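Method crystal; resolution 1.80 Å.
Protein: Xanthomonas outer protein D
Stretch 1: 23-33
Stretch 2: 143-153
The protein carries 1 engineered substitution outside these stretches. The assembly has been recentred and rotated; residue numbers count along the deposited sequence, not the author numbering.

Stretch 1 (23-33) GEPNAHLLHFA
Stretch 2, residues 143-153: GIEVLAHRVLD

The one hydrogen bond joining these stretches comes from a side chain on a turn: Asn 26 ND2 donates to Val 151 O at 3.0 Å, with an N-H...O angle of 148°. Asn 26 occupies the left-handed position (phi/psi 76/-1) of a type II turn running from Glu 24 to Ala 27, closed by Ala 27 N to Glu 24 O at 3.1 Å; its chi1 is m and chi2 -35°. Beside it, Leu 152 CA makes a CA-H...O contact with Pro 25 O at 3.4 Å, so the turn approaches the helix backbone itself.

From the turn the chain passes through a 3-10 segment, 27-29, into strand 30-32. The strand runs nearly antiparallel to helix 143-153, at 166°, with axes 10.5 Å apart at closest approach. The CA spacing widens from the turn into the strand: CA to CA, Asn 26 and Leu 152 lie 5.2 Å apart, Leu 30 and Ala 148 7.3 Å, Phe 32 and Ile 144 8.3 Å. Across the wider spacing the contact is made by side chains.

Strand alternation sets the pattern. Leu 30 (m, t) and Phe 32 (chi1 m, chi2 -48°) point toward the helix, while His 31 (chi1 t) stays out of reach. Helical periodicity answers with Ile 144 (m, t), Ala 148 and Val 151 (t), whose CA-to-CB bonds all point toward the first stretch. The pairings are apolar van der Waals contacts. Leu 30 CD1 meets Ala 148 CB at 3.9 Å, and Leu 30 CD2 meets Val 151 CG1 at 3.8 Å. Phe 32 CE1 lies 3.7 Å from Ile 144 CG2, and Ala 148 CB sits at the ring edge, 4.0 Å from Phe 32 CZ; the small Ala 148 thus serves both strand residues.

Leu 152 leaves its backbone sideways, yet its off-rotamer chi angles (-96°, 34°) bring CD1 to 3.9 Å from Leu 30 CD1 and 4.0 Å from Ala 27 CB, so that Leu 152 packs against both the turn and the start of the strand.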

# COMPACT_ATOMS: atom_id res chain seq x y z
N GLY A 23 -6.47 16.31 9.32
CA GLY A 23 -6.24 17.13 10.51
C GLY A 23 -5.77 16.36 11.73
O GLY A 23 -5.38 16.98 12.72
N GLU A 24 -5.81 15.03 11.68
CA GLU A 24 -5.33 14.20 12.79
C GLU A 24 -3.82 14.34 12.96
O GLU A 24 -3.11 14.56 11.97
CB GLU A 24 -5.71 12.73 12.60
CG GLU A 24 -7.20 12.45 12.51
CD GLU A 24 -7.89 12.37 13.86
OE1 GLU A 24 -7.36 12.92 14.86
OE2 GLU A 24 -8.97 11.74 13.93
N PRO A 25 -3.33 14.26 14.21
CA PRO A 25 -1.88 14.11 14.49
C PRO A 25 -1.20 13.11 13.55
O PRO A 25 -1.60 11.95 13.46
CB PRO A 25 -1.84 13.56 15.93
CG PRO A 25 -3.29 13.62 16.47
CD PRO A 25 -4.13 14.36 15.46
N ASN A 26 -0.18 13.60 12.84
CA ASN A 26 0.63 12.81 11.94
C ASN A 26 0.02 12.45 10.57
O ASN A 26 0.68 11.80 9.79
CB ASN A 26 1.13 11.49 12.58
CG ASN A 26 1.84 11.70 13.89
OD1 ASN A 26 2.55 12.70 14.08
ND2 ASN A 26 1.67 10.76 14.82
N ALA A 27 -1.23 12.85 10.28
CA ALA A 27 -1.84 12.46 8.99
C ALA A 27 -1.06 12.95 7.74
O ALA A 27 -1.12 12.32 6.67
CB ALA A 27 -3.23 12.91 8.93
N HIS A 28 -0.36 14.09 7.88
CA HIS A 28 0.48 14.64 6.82
C HIS A 28 1.71 13.78 6.51
O HIS A 28 2.41 14.06 5.53
CB HIS A 28 0.91 16.06 7.14
CG HIS A 28 1.75 16.16 8.37
ND1 HIS A 28 1.21 16.06 9.64
CD2 HIS A 28 3.08 16.33 8.54
CE1 HIS A 28 2.18 16.17 10.53
NE2 HIS A 28 3.32 16.35 9.88
N LEU A 29 2.00 12.79 7.36
CA LEU A 29 3.11 11.85 7.07
C LEU A 29 2.71 10.79 6.04
O LEU A 29 3.56 10.10 5.49
CB LEU A 29 3.62 11.13 8.32
CG LEU A 29 4.03 11.88 9.59
CD1 LEU A 29 4.54 10.87 10.63
CD2 LEU A 29 5.06 12.89 9.25
N LEU A 30 1.41 10.65 5.80
CA LEU A 30 0.88 9.51 5.00
C LEU A 30 0.63 9.89 3.55
O LEU A 30 0.12 10.99 3.28
CB LEU A 30 -0.46 9.03 5.57
CG LEU A 30 -0.51 8.67 7.06
CD1 LEU A 30 -1.94 8.39 7.52
CD2 LEU A 30 0.35 7.48 7.34
N HIS A 31 0.97 8.97 2.64
CA HIS A 31 0.55 9.11 1.22
C HIS A 31 -0.05 7.78 0.72
O HIS A 31 0.64 6.75 0.74
CB HIS A 31 1.72 9.51 0.34
CG HIS A 31 1.35 9.67 -1.11
ND1 HIS A 31 0.68 10.78 -1.57
CD2 HIS A 31 1.52 8.85 -2.17
CE1 HIS A 31 0.46 10.64 -2.87
NE2 HIS A 31 0.95 9.48 -3.26
N PHE A 32 -1.32 7.80 0.32
CA PHE A 32 -1.97 6.62 -0.25
C PHE A 32 -1.80 6.66 -1.74
O PHE A 32 -2.39 7.51 -2.46
CB PHE A 32 -3.46 6.55 0.17
CG PHE A 32 -3.65 6.63 1.65
CD1 PHE A 32 -2.89 5.85 2.51
CD2 PHE A 32 -4.59 7.51 2.19
CE1 PHE A 32 -3.06 5.92 3.89
CE2 PHE A 32 -4.77 7.60 3.59
CZ PHE A 32 -3.99 6.79 4.44
N ALA A 33 -0.91 5.82 -2.24
CA ALA A 33 -0.69 5.88 -3.68
C ALA A 33 -1.85 5.30 -4.50
O ALA A 33 -2.62 4.40 -4.06
CB ALA A 33 0.64 5.26 -4.09
N GLY A 143 -5.34 -3.50 5.59
CA GLY A 143 -3.97 -3.27 6.04
C GLY A 143 -3.60 -1.77 6.02
O GLY A 143 -2.97 -1.25 6.99
N ILE A 144 -4.03 -1.07 4.98
CA ILE A 144 -3.76 0.37 4.87
C ILE A 144 -4.37 1.13 6.03
O ILE A 144 -3.67 1.94 6.67
CB ILE A 144 -4.23 0.93 3.50
CG1 ILE A 144 -3.32 0.40 2.35
CG2 ILE A 144 -4.24 2.48 3.57
CD1 ILE A 144 -3.85 0.73 0.96
N GLU A 145 -5.62 0.82 6.32
CA GLU A 145 -6.48 1.47 7.33
C GLU A 145 -5.92 1.27 8.77
O GLU A 145 -5.78 2.23 9.53
CB GLU A 145 -7.88 0.87 7.25
CG GLU A 145 -8.84 1.35 8.33
CD GLU A 145 -9.73 2.48 7.87
OE1 GLU A 145 -9.68 2.79 6.65
OE2 GLU A 145 -10.49 3.04 8.71
N VAL A 146 -5.62 0.02 9.10
CA VAL A 146 -4.98 -0.39 10.35
C VAL A 146 -3.64 0.30 10.52
O VAL A 146 -3.40 0.89 11.57
CB VAL A 146 -4.76 -1.91 10.36
CG1 VAL A 146 -3.96 -2.35 11.57
CG2 VAL A 146 -6.15 -2.64 10.42
N LEU A 147 -2.79 0.22 9.51
CA LEU A 147 -1.46 0.82 9.62
C LEU A 147 -1.52 2.38 9.68
O LEU A 147 -0.78 3.00 10.48
CB LEU A 147 -0.58 0.32 8.48
CG LEU A 147 -0.10 -1.14 8.45
CD1 LEU A 147 0.92 -1.27 7.21
CD2 LEU A 147 0.66 -1.49 9.75
N ALA A 148 -2.38 3.00 8.87
CA ALA A 148 -2.65 4.45 8.96
C ALA A 148 -3.03 4.88 10.38
O ALA A 148 -2.50 5.86 10.89
CB ALA A 148 -3.73 4.90 7.95
N HIS A 149 -3.96 4.17 11.01
CA HIS A 149 -4.31 4.52 12.39
C HIS A 149 -3.14 4.36 13.39
O HIS A 149 -3.02 5.14 14.36
CB HIS A 149 -5.58 3.79 12.82
CG HIS A 149 -6.83 4.42 12.26
ND1 HIS A 149 -7.27 4.19 10.98
CD2 HIS A 149 -7.73 5.27 12.82
CE1 HIS A 149 -8.37 4.88 10.76
NE2 HIS A 149 -8.68 5.53 11.86
N ARG A 150 -2.27 3.38 13.16
CA ARG A 150 -1.09 3.22 14.01
C ARG A 150 -0.11 4.39 13.83
O ARG A 150 0.55 4.79 14.79
CB ARG A 150 -0.41 1.88 13.73
CG ARG A 150 -1.33 0.71 14.11
CD ARG A 150 -0.61 -0.64 14.00
NE ARG A 150 -1.53 -1.75 14.28
CZ ARG A 150 -1.28 -3.03 14.04
NH1 ARG A 150 -0.14 -3.39 13.56
NH2 ARG A 150 -2.18 -4.00 14.29
N VAL A 151 -0.02 4.95 12.63
CA VAL A 151 0.85 6.12 12.44
C VAL A 151 0.23 7.28 13.24
O VAL A 151 0.92 7.96 14.00
CB VAL A 151 1.05 6.48 10.96
CG1 VAL A 151 1.80 7.80 10.84
CG2 VAL A 151 1.80 5.29 10.19
N LEU A 152 -1.08 7.46 13.13
CA LEU A 152 -1.77 8.55 13.81
C LEU A 152 -1.62 8.48 15.31
O LEU A 152 -1.44 9.51 15.98
CB LEU A 152 -3.27 8.50 13.49
CG LEU A 152 -3.84 9.36 12.35
CD1 LEU A 152 -2.92 9.57 11.14
CD2 LEU A 152 -5.19 8.81 11.92
N ASP A 153 -1.71 7.26 15.86
CA ASP A 153 -1.75 7.15 17.31
C ASP A 153 -0.38 6.89 17.89
O ASP A 153 -0.23 6.74 19.11
CB ASP A 153 -2.83 6.15 17.76
CG ASP A 153 -2.41 4.70 17.63
OD1 ASP A 153 -1.28 4.41 17.18
OD2 ASP A 153 -3.24 3.82 17.98